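Local structure of DUF1987 domain-containing protein (Pseudomonas aeruginosa, 6K4F) at residues 15-20 against 39-44; 29-34 against 64-69; 93-98 against 119-124. The protein probably acts as a regulatory phosphoprotein in the SiaABC threonine phosphorylation pathway, which controls biofilm formation in response to carbon availability. One frame throughout, in Å; residues are numbered along the deposited sequence.

In the fold
All three contacts reach one six-stranded mixed sheet. Contact 1 packs helix 37-53 against strand 16-20, towards one margin of the sheet; contact 2 extends the central parallel pairing of 25-29 with 59-68 round a corner; contact 3 closes the other margin, where 121-125 lies beside 93-99. Along the chain the segments of contacts 1 and 2 alternate: 15-20, 29-34, 39-44, 64-69, with helix 37-53 crossing between the strands of contact 2. Contact 3 follows both. Contacts 1 and 2 touch, with centres about 12 Å apart. Contact 3 lies about 18 Å from contact 1, centre to centre, across the chain's middle, and meets contact 2 where R64 packs on H98. Together they sample the sheet from its second strand to its outermost strand 121-125.

Contact 1. Residues 15-20 against 39-44; sequences PAIQGD and ELFGQV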
loop_
_atom_site.group_PDB
_atom_site.type_symbol
_atom_site.label_atom_id
_atom_site.label_comp_id
_atom_site.label_asym_id
_atom_site.label_seq_id
_atom_site.Cartn_x
_atom_site.Cartn_y
_atom_site.Cartn_z
ATOM N N PRO A 15 -6.845 -9.187 -0.550
ATOM C CA PRO A 15 -5.511 -9.405 0.018
ATOM C C PRO A 15 -5.512 -9.392 1.533
ATOM O O PRO A 15 -6.339 -8.746 2.185
ATOM C CB PRO A 15 -4.704 -8.219 -0.522
ATOM C CG PRO A 15 -5.706 -7.154 -0.682
ATOM C CD PRO A 15 -6.976 -7.841 -1.131
ATOM N N ALA A 16 -4.548 -10.116 2.092
ATOM C CA ALA A 16 -4.244 -9.964 3.502
ATOM C C ALA A 16 -3.501 -8.646 3.702
ATOM O O ALA A 16 -2.561 -8.335 2.960
ATOM C CB ALA A 16 -3.408 -11.153 3.990
ATOM N N ILE A 17 -3.948 -7.848 4.670
ATOM C CA ILE A 17 -3.380 -6.528 4.940
ATOM C C ILE A 17 -3.037 -6.436 6.419
ATOM O O ILE A 17 -3.874 -6.748 7.276
ATOM C CB ILE A 17 -4.346 -5.391 4.548
ATOM C CG1 ILE A 17 -4.726 -5.495 3.076
ATOM C CG2 ILE A 17 -3.745 -4.032 4.897
ATOM C CD1 ILE A 17 -5.869 -4.538 2.666
ATOM N N GLN A 18 -1.810 -6.009 6.719
ATOM C CA GLN A 18 -1.365 -5.803 8.094
ATOM C C GLN A 18 -0.793 -4.405 8.216
ATOM O O GLN A 18 0.195 -4.066 7.543
ATOM C CB GLN A 18 -0.315 -6.840 8.516
ATOM C CG GLN A 18 -0.738 -8.267 8.272
ATOM C CD GLN A 18 -0.302 -8.785 6.914
ATOM O OE1 GLN A 18 0.808 -8.501 6.454
ATOM N NE2 GLN A 18 -1.178 -9.544 6.259
ATOM N N GLY A 19 -1.425 -3.590 9.049
ATOM C CA GLY A 19 -0.877 -2.306 9.429
ATOM C C GLY A 19 -0.236 -2.394 10.797
ATOM O O GLY A 19 -0.945 -2.498 11.801
ATOM N N ASP A 20 1.096 -2.364 10.865
ATOM C CA ASP A 20 1.817 -2.451 12.136
ATOM C C ASP A 20 2.092 -1.033 12.621
ATOM O O ASP A 20 3.017 -0.373 12.132
ATOM C CB ASP A 20 3.112 -3.246 11.964
ATOM C CG ASP A 20 3.755 -3.631 13.302
ATOM O OD1 ASP A 20 3.710 -2.830 14.263
ATOM O OD2 ASP A 20 4.304 -4.750 13.394
ATOM N N GLU A 39 -15.093 -0.644 0.100
ATOM C CA GLU A 39 -15.438 -1.302 1.361
ATOM C C GLU A 39 -14.204 -1.932 1.990
ATOM O O GLU A 39 -14.030 -1.895 3.217
ATOM C CB GLU A 39 -16.517 -2.364 1.144
ATOM C CG GLU A 39 -17.939 -1.917 1.469
ATOM C CD GLU A 39 -18.044 -1.169 2.792
ATOM O OE1 GLU A 39 -18.141 0.079 2.766
ATOM O OE2 GLU A 39 -18.036 -1.828 3.857
ATOM N N LEU A 40 -13.323 -2.496 1.162
ATOM C CA LEU A 40 -12.119 -3.142 1.673
ATOM C C LEU A 40 -11.016 -2.132 1.988
ATOM O O LEU A 40 -10.385 -2.213 3.046
ATOM C CB LEU A 40 -11.633 -4.181 0.666
ATOM C CG LEU A 40 -10.372 -4.933 1.088
ATOM C CD1 LEU A 40 -10.750 -5.997 2.102
ATOM C CD2 LEU A 40 -9.681 -5.535 -0.132
ATOM N N PHE A 41 -10.767 -1.160 1.098
ATOM C CA PHE A 41 -9.607 -0.288 1.246
ATOM C C PHE A 41 -9.894 1.023 1.953
ATOM O O PHE A 41 -8.944 1.752 2.276
ATOM C CB PHE A 41 -9.007 0.038 -0.138
ATOM C CG PHE A 41 -8.264 -1.114 -0.743
ATOM C CD1 PHE A 41 -7.008 -1.472 -0.270
ATOM C CD2 PHE A 41 -8.838 -1.861 -1.764
ATOM C CE1 PHE A 41 -6.327 -2.557 -0.823
ATOM C CE2 PHE A 41 -8.174 -2.940 -2.322
ATOM C CZ PHE A 41 -6.919 -3.298 -1.854
ATOM N N GLY A 42 -11.165 1.383 2.133
ATOM C CA GLY A 42 -11.462 2.639 2.794
ATOM C C GLY A 42 -10.835 2.702 4.170
ATOM O O GLY A 42 -10.235 3.710 4.547
ATOM N N GLN A 43 -10.925 1.600 4.914
ATOM C CA GLN A 43 -10.326 1.533 6.243
ATOM C C GLN A 43 -8.801 1.568 6.182
ATOM O O GLN A 43 -8.161 1.984 7.158
ATOM C CB GLN A 43 -10.800 0.268 6.952
ATOM C CG GLN A 43 -10.336 -1.003 6.260
ATOM C CD GLN A 43 -11.161 -2.225 6.590
ATOM O OE1 GLN A 43 -11.626 -2.407 7.738
ATOM N NE2 GLN A 43 -11.332 -3.106 5.590
ATOM N N VAL A 44 -8.205 1.119 5.069
ATOM C CA VAL A 44 -6.749 1.178 4.921
ATOM C C VAL A 44 -6.304 2.610 4.689
ATOM O O VAL A 44 -5.337 3.094 5.294
ATOM C CB VAL A 44 -6.286 0.261 3.776
ATOM C CG1 VAL A 44 -4.733 0.279 3.657
ATOM C CG2 VAL A 44 -6.838 -1.142 3.967
#
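I17 reaches from its strand to F41 and V44 on the helix. The bond from CA to CB is directed toward the helix. CG1, anti to the carbonyl carbon (chi1 -57°), is still 4.9 Å from V44 CG2. On the other branch, I17 CG2 passes V44 CG2 at 4.3 Å. The tip makes the real contact: CD1, extended by chi2 of 170°, settles 3.8 Å from V44 CG2 and 4.0 Å from F41 CE1, with the isoleucine crossing the phenylalanine at about a right angle. P15, one step before the strand, lays its ring next to this pair. Its CD meets L40 CD2 at 3.7 Å, while CG comes obliquely to the F41 ring, 4.2 Å from CZ. The helix is kinked here. The N of V44 turns weakly to F41 O; L40 O is taken by Q43 NE2, 2.9 Å away on a nearly straight bond. Helix 37-53 thus packs on a face of the mixed sheet, where I17 and V44 also meet L26 of strand 25-29. No hydrogen bond joins strand and helix. What holds them is van der Waals contact among largely buried carbons, so the fit depends on shape and on the exclusion of water.

Contact 2. Residues 29-34 against 64-69; sequences QGDSYP and RLLYLN
S32 and N69 are joined by a backbone bond: N69 N donates to S32 O at 2.9 Å, nearly along the C=O axis, and S32 N in turn donates to Y67 O at 2.8 Å. S32 CB presses on L68 CD2 at 3.5 Å, a tight carbon pair. N69 holds CG between its own N and carbonyl carbon (chi1 68°), which puts CG 3.6 Å from Y33 CA; ND2 gives a bent bond to P34 O at 3.1 Å, while OD1 bonds S72 OG and caps a backbone N in the first turn of helix 70-88. Y67, with CG anti to the backbone N (chi1 -176°), crosses Y33 at about a right angle: Y33 CD1 comes to the edge of the Y67 ring, 3.8 Å from CD2. Y67 N points to D31 OD2 rather than to a main-chain oxygen, although that separation, 2.6 Å, is doubtfully short. This falls at a beta bulge: G30 pairs with L65, but S32 with L68. At G30, where a CB would jam against Q29 O, the strand bends sharply. L65 and L68 pack on helix 70-88, and F41 of helix 37-53 on S32; before the corner, strand 25-29 lies between 16-20 and 59-68.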
loop_
_atom_site.group_PDB
_atom_site.type_symbol
_atom_site.label_atom_id
_atom_site.label_comp_id
_atom_site.label_asym_id
_atom_site.label_seq_id
_atom_site.Cartn_x
_atom_site.Cartn_y
_atom_site.Cartn_z
ATOM N N GLN A 29 -0.537 -8.751 0.922
ATOM C CA GLN A 29 -0.185 -9.943 0.162
ATOM C C GLN A 29 -1.428 -10.512 -0.495
ATOM O O GLN A 29 -2.459 -10.657 0.167
ATOM C CB GLN A 29 0.448 -11.016 1.059
ATOM C CG GLN A 29 1.552 -10.514 1.964
ATOM C CD GLN A 29 1.047 -10.030 3.315
ATOM O OE1 GLN A 29 0.086 -10.567 3.869
ATOM N NE2 GLN A 29 1.719 -9.030 3.866
ATOM N N GLY A 30 -1.322 -10.864 -1.772
ATOM C CA GLY A 30 -2.330 -11.644 -2.470
ATOM C C GLY A 30 -2.942 -10.895 -3.637
ATOM O O GLY A 30 -2.423 -9.883 -4.117
ATOM N N ASP A 31 -4.064 -11.419 -4.111
ATOM C CA ASP A 31 -4.816 -10.721 -5.140
ATOM C C ASP A 31 -5.856 -9.814 -4.540
ATOM O O ASP A 31 -6.264 -9.950 -3.386
ATOM C CB ASP A 31 -5.586 -11.640 -6.037
ATOM C CG ASP A 31 -4.746 -12.523 -6.771
ATOM O OD1 ASP A 31 -4.994 -13.681 -6.510
ATOM O OD2 ASP A 31 -3.896 -12.148 -7.624
ATOM N N SER A 32 -6.360 -8.932 -5.385
ATOM C CA SER A 32 -7.402 -8.006 -4.975
ATOM C C SER A 32 -8.317 -7.868 -6.190
ATOM O O SER A 32 -8.049 -7.080 -7.100
ATOM C CB SER A 32 -6.784 -6.683 -4.535
ATOM O OG SER A 32 -7.730 -5.840 -3.924
ATOM N N TYR A 33 -9.382 -8.662 -6.222
ATOM C CA TYR A 33 -10.493 -8.419 -7.142
ATOM C C TYR A 33 -11.815 -8.474 -6.388
ATOM O O TYR A 33 -12.699 -9.273 -6.708
ATOM C CB TYR A 33 -10.465 -9.395 -8.321
ATOM C CG TYR A 33 -10.219 -10.853 -8.014
ATOM C CD1 TYR A 33 -8.934 -11.336 -7.820
ATOM C CD2 TYR A 33 -11.273 -11.756 -7.970
ATOM C CE1 TYR A 33 -8.707 -12.682 -7.560
ATOM C CE2 TYR A 33 -11.058 -13.098 -7.719
ATOM C CZ TYR A 33 -9.778 -13.556 -7.514
ATOM O OH TYR A 33 -9.574 -14.889 -7.263
ATOM N N PRO A 34 -11.989 -7.622 -5.374
ATOM C CA PRO A 34 -13.263 -7.591 -4.663
ATOM C C PRO A 34 -14.333 -6.926 -5.506
ATOM O O PRO A 34 -14.048 -6.192 -6.454
ATOM C CB PRO A 34 -12.952 -6.763 -3.418
ATOM C CG PRO A 34 -11.912 -5.846 -3.839
ATOM C CD PRO A 34 -11.078 -6.575 -4.869
ATOM N N ARG A 64 3.201 -7.437 -1.627
ATOM C CA ARG A 64 3.307 -8.694 -2.352
ATOM C C ARG A 64 1.992 -8.975 -3.041
ATOM O O ARG A 64 1.379 -10.036 -2.881
ATOM C CB ARG A 64 3.692 -9.844 -1.429
ATOM C CG ARG A 64 5.015 -9.610 -0.720
ATOM C CD ARG A 64 5.361 -10.740 0.224
ATOM N NE ARG A 64 6.801 -10.974 0.238
ATOM C CZ ARG A 64 7.641 -10.409 1.096
ATOM N NH1 ARG A 64 7.183 -9.573 2.023
ATOM N NH2 ARG A 64 8.937 -10.682 1.027
ATOM N N LEU A 65 1.538 -7.984 -3.809
ATOM C CA LEU A 65 0.263 -8.049 -4.496
ATOM C C LEU A 65 0.439 -8.742 -5.831
ATOM O O LEU A 65 1.452 -8.554 -6.511
ATOM C CB LEU A 65 -0.305 -6.647 -4.709
ATOM C CG LEU A 65 -0.623 -5.887 -3.418
ATOM C CD1 LEU A 65 -0.908 -4.429 -3.686
ATOM C CD2 LEU A 65 -1.795 -6.528 -2.683
ATOM N N LEU A 66 -0.559 -9.540 -6.199
ATOM C CA LEU A 66 -0.587 -10.212 -7.486
ATOM C C LEU A 66 -1.585 -9.491 -8.383
ATOM O O LEU A 66 -1.366 -8.331 -8.734
ATOM C CB LEU A 66 -0.943 -11.687 -7.309
ATOM C CG LEU A 66 -0.117 -12.477 -6.291
ATOM C CD1 LEU A 66 -0.692 -13.872 -6.112
ATOM C CD2 LEU A 66 1.353 -12.563 -6.679
ATOM N N TYR A 67 -2.693 -10.134 -8.729
ATOM C CA TYR A 67 -3.684 -9.485 -9.577
ATOM C C TYR A 67 -4.392 -8.357 -8.824
ATOM O O TYR A 67 -4.738 -8.495 -7.648
ATOM C CB TYR A 67 -4.710 -10.504 -10.070
ATOM C CG TYR A 67 -5.713 -9.917 -11.024
ATOM C CD1 TYR A 67 -5.336 -9.541 -12.305
ATOM C CD2 TYR A 67 -7.032 -9.726 -10.645
ATOM C CE1 TYR A 67 -6.249 -8.994 -13.186
ATOM C CE2 TYR A 67 -7.957 -9.180 -11.521
ATOM C CZ TYR A 67 -7.561 -8.816 -12.787
ATOM O OH TYR A 67 -8.478 -8.271 -13.659
ATOM N N LEU A 68 -4.592 -7.226 -9.503
ATOM C CA LEU A 68 -5.403 -6.135 -8.973
ATOM C C LEU A 68 -6.453 -5.773 -10.010
ATOM O O LEU A 68 -6.111 -5.496 -11.167
ATOM C CB LEU A 68 -4.562 -4.899 -8.647
ATOM C CG LEU A 68 -3.498 -4.867 -7.550
ATOM C CD1 LEU A 68 -3.092 -3.425 -7.279
ATOM C CD2 LEU A 68 -4.024 -5.514 -6.275
ATOM N N ASN A 69 -7.725 -5.763 -9.609
ATOM C CA ASN A 69 -8.731 -5.328 -10.565
ATOM C C ASN A 69 -8.738 -3.802 -10.641
ATOM O O ASN A 69 -7.983 -3.112 -9.954
ATOM C CB ASN A 69 -10.107 -5.913 -10.224
ATOM C CG ASN A 69 -10.702 -5.353 -8.945
ATOM O OD1 ASN A 69 -10.054 -4.617 -8.205
ATOM N ND2 ASN A 69 -11.957 -5.733 -8.661
HETATM O O HOH W 1 4.041 -8.127 2.337
#

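Contact 3. Residues 93-98 against 119-124; sequences VSLRWH and FPFAIQ
L95 and F121 form the apolar centre, lying side by side and pointing the same way. L95, with CG anti to the backbone N (chi1 -176°), sets CD2 over the middle of the F121 ring, 3.6 Å from its centroid, a CH-pi contact. W97 flanks the same ring obliquely, its CE3 4.0 Å from F121 CZ. At the other end V93 CG1 stands over a face of F119, 4.1 Å from the ring centroid, and L95 CB meets the edge of that ring at CE1. The parallel backbones set L95 beside F121 and W97 beside I123. Four hydrogen bonds hold them, the shortest being W97 N to A122 O at 2.7 Å. The reverse face is more polar, with A122 among R96, H98 and Q124. R96 packs CG on A122 CB and runs its aliphatic part beside Q124, while its guanidinium leaves for salt bridges with E60 and D62; H98 NE2 also bonds to D62. Strand 59-68, which bears those acids, flanks 93-99 on the side away from 121-125, one of the two outermost strands. Helix 70-88 covers V93, L95 and F119, and helix 108-115, in the crossover between the two strands, covers W97, F121 and I123.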
loop_
_atom_site.group_PDB
_atom_site.type_symbol
_atom_site.label_atom_id
_atom_site.label_comp_id
_atom_site.label_asym_id
_atom_site.label_seq_id
_atom_site.Cartn_x
_atom_site.Cartn_y
_atom_site.Cartn_z
ATOM N N VAL A 93 8.921 8.293 3.805
ATOM C CA VAL A 93 8.041 7.252 3.289
ATOM C C VAL A 93 8.852 6.394 2.325
ATOM O O VAL A 93 9.693 6.914 1.584
ATOM C CB VAL A 93 6.809 7.851 2.578
ATOM C CG1 VAL A 93 5.972 6.752 1.942
ATOM C CG2 VAL A 93 5.936 8.658 3.570
ATOM N N SER A 94 8.620 5.084 2.342
ATOM C CA SER A 94 9.305 4.222 1.392
ATOM C C SER A 94 8.447 3.010 1.081
ATOM O O SER A 94 7.586 2.607 1.877
ATOM C CB SER A 94 10.679 3.786 1.917
ATOM O OG SER A 94 10.532 3.056 3.111
ATOM N N LEU A 95 8.679 2.429 -0.091
ATOM C CA LEU A 95 7.850 1.319 -0.544
ATOM C C LEU A 95 8.708 0.256 -1.208
ATOM O O LEU A 95 9.638 0.571 -1.965
ATOM C CB LEU A 95 6.763 1.810 -1.518
ATOM C CG LEU A 95 5.725 0.811 -2.031
ATOM C CD1 LEU A 95 4.411 1.536 -2.300
ATOM C CD2 LEU A 95 6.206 0.107 -3.300
ATOM N N ARG A 96 8.374 -1.001 -0.926
ATOM C CA ARG A 96 8.927 -2.161 -1.620
ATOM C C ARG A 96 7.788 -2.906 -2.291
ATOM O O ARG A 96 6.760 -3.175 -1.649
ATOM C CB ARG A 96 9.657 -3.108 -0.648
ATOM C CG ARG A 96 11.054 -2.675 -0.299
ATOM C CD ARG A 96 11.619 -3.503 0.850
ATOM N NE ARG A 96 10.819 -3.340 2.059
ATOM C CZ ARG A 96 10.881 -2.282 2.865
ATOM N NH1 ARG A 96 11.721 -1.284 2.603
ATOM N NH2 ARG A 96 10.106 -2.222 3.943
ATOM N N TRP A 97 7.958 -3.195 -3.581
ATOM C CA TRP A 97 6.980 -3.918 -4.395
ATOM C C TRP A 97 7.646 -5.208 -4.868
ATOM O O TRP A 97 8.482 -5.194 -5.784
ATOM C CB TRP A 97 6.498 -3.060 -5.560
ATOM C CG TRP A 97 5.352 -3.661 -6.323
ATOM C CD1 TRP A 97 5.356 -4.829 -7.041
ATOM C CD2 TRP A 97 4.032 -3.120 -6.452
ATOM N NE1 TRP A 97 4.118 -5.046 -7.602
ATOM C CE2 TRP A 97 3.287 -4.013 -7.251
ATOM C CE3 TRP A 97 3.417 -1.962 -5.987
ATOM C CZ2 TRP A 97 1.949 -3.785 -7.578
ATOM C CZ3 TRP A 97 2.080 -1.741 -6.308
ATOM C CH2 TRP A 97 1.367 -2.648 -7.093
ATOM N N HIS A 98 7.290 -6.319 -4.226
ATOM C CA HIS A 98 7.854 -7.620 -4.549
ATOM C C HIS A 98 7.063 -8.288 -5.658
ATOM O O HIS A 98 5.829 -8.218 -5.691
ATOM C CB HIS A 98 7.850 -8.534 -3.329
ATOM C CG HIS A 98 8.528 -7.951 -2.134
ATOM N ND1 HIS A 98 9.887 -8.045 -1.934
ATOM C CD2 HIS A 98 8.032 -7.277 -1.069
ATOM C CE1 HIS A 98 10.200 -7.458 -0.792
ATOM N NE2 HIS A 98 9.093 -6.980 -0.250
ATOM N N PHE A 119 9.070 9.254 -3.519
ATOM C CA PHE A 119 9.772 8.606 -2.425
ATOM C C PHE A 119 10.402 7.317 -2.921
ATOM O O PHE A 119 10.046 6.816 -3.994
ATOM C CB PHE A 119 8.797 8.327 -1.276
ATOM C CG PHE A 119 7.503 7.700 -1.713
ATOM C CD1 PHE A 119 7.396 6.326 -1.862
ATOM C CD2 PHE A 119 6.384 8.481 -1.956
ATOM C CE1 PHE A 119 6.204 5.736 -2.251
ATOM C CE2 PHE A 119 5.179 7.903 -2.348
ATOM C CZ PHE A 119 5.089 6.530 -2.499
ATOM N N PRO A 120 11.370 6.770 -2.185
ATOM C CA PRO A 120 11.963 5.483 -2.575
ATOM C C PRO A 120 10.914 4.406 -2.811
ATOM O O PRO A 120 10.068 4.134 -1.956
ATOM C CB PRO A 120 12.851 5.132 -1.376
ATOM C CG PRO A 120 13.206 6.451 -0.784
ATOM C CD PRO A 120 12.010 7.328 -0.978
ATOM N N PHE A 121 11.019 3.746 -3.960
ATOM C CA PHE A 121 9.989 2.830 -4.456
ATOM C C PHE A 121 10.768 1.728 -5.162
ATOM O O PHE A 121 11.162 1.871 -6.325
ATOM C CB PHE A 121 9.024 3.564 -5.390
ATOM C CG PHE A 121 7.783 2.778 -5.798
ATOM C CD1 PHE A 121 7.876 1.503 -6.347
ATOM C CD2 PHE A 121 6.527 3.371 -5.706
ATOM C CE1 PHE A 121 6.747 0.821 -6.759
ATOM C CE2 PHE A 121 5.386 2.693 -6.111
ATOM C CZ PHE A 121 5.487 1.422 -6.639
ATOM N N ALA A 122 11.019 0.651 -4.445
ATOM C CA ALA A 122 11.860 -0.436 -4.923
ATOM C C ALA A 122 10.981 -1.526 -5.517
ATOM O O ALA A 122 10.115 -2.077 -4.824
ATOM C CB ALA A 122 12.690 -0.992 -3.765
ATOM N N ILE A 123 11.193 -1.831 -6.790
ATOM C CA ILE A 123 10.503 -2.926 -7.460
ATOM C C ILE A 123 11.487 -4.079 -7.520
ATOM O O ILE A 123 12.510 -4.002 -8.215
ATOM C CB ILE A 123 10.017 -2.525 -8.857
ATOM C CG1 ILE A 123 9.114 -1.295 -8.761
ATOM C CG2 ILE A 123 9.299 -3.691 -9.509
ATOM C CD1 ILE A 123 8.698 -0.725 -10.122
ATOM N N GLN A 124 11.179 -5.152 -6.805
ATOM C CA GLN A 124 12.173 -6.158 -6.465
ATOM C C GLN A 124 11.691 -7.536 -6.880
ATOM O O GLN A 124 10.697 -8.041 -6.342
ATOM C CB GLN A 124 12.470 -6.110 -4.968
ATOM C CG GLN A 124 12.843 -4.714 -4.503
ATOM C CD GLN A 124 13.926 -4.719 -3.454
ATOM O OE1 GLN A 124 13.723 -5.218 -2.349
ATOM N NE2 GLN A 124 15.087 -4.160 -3.791
#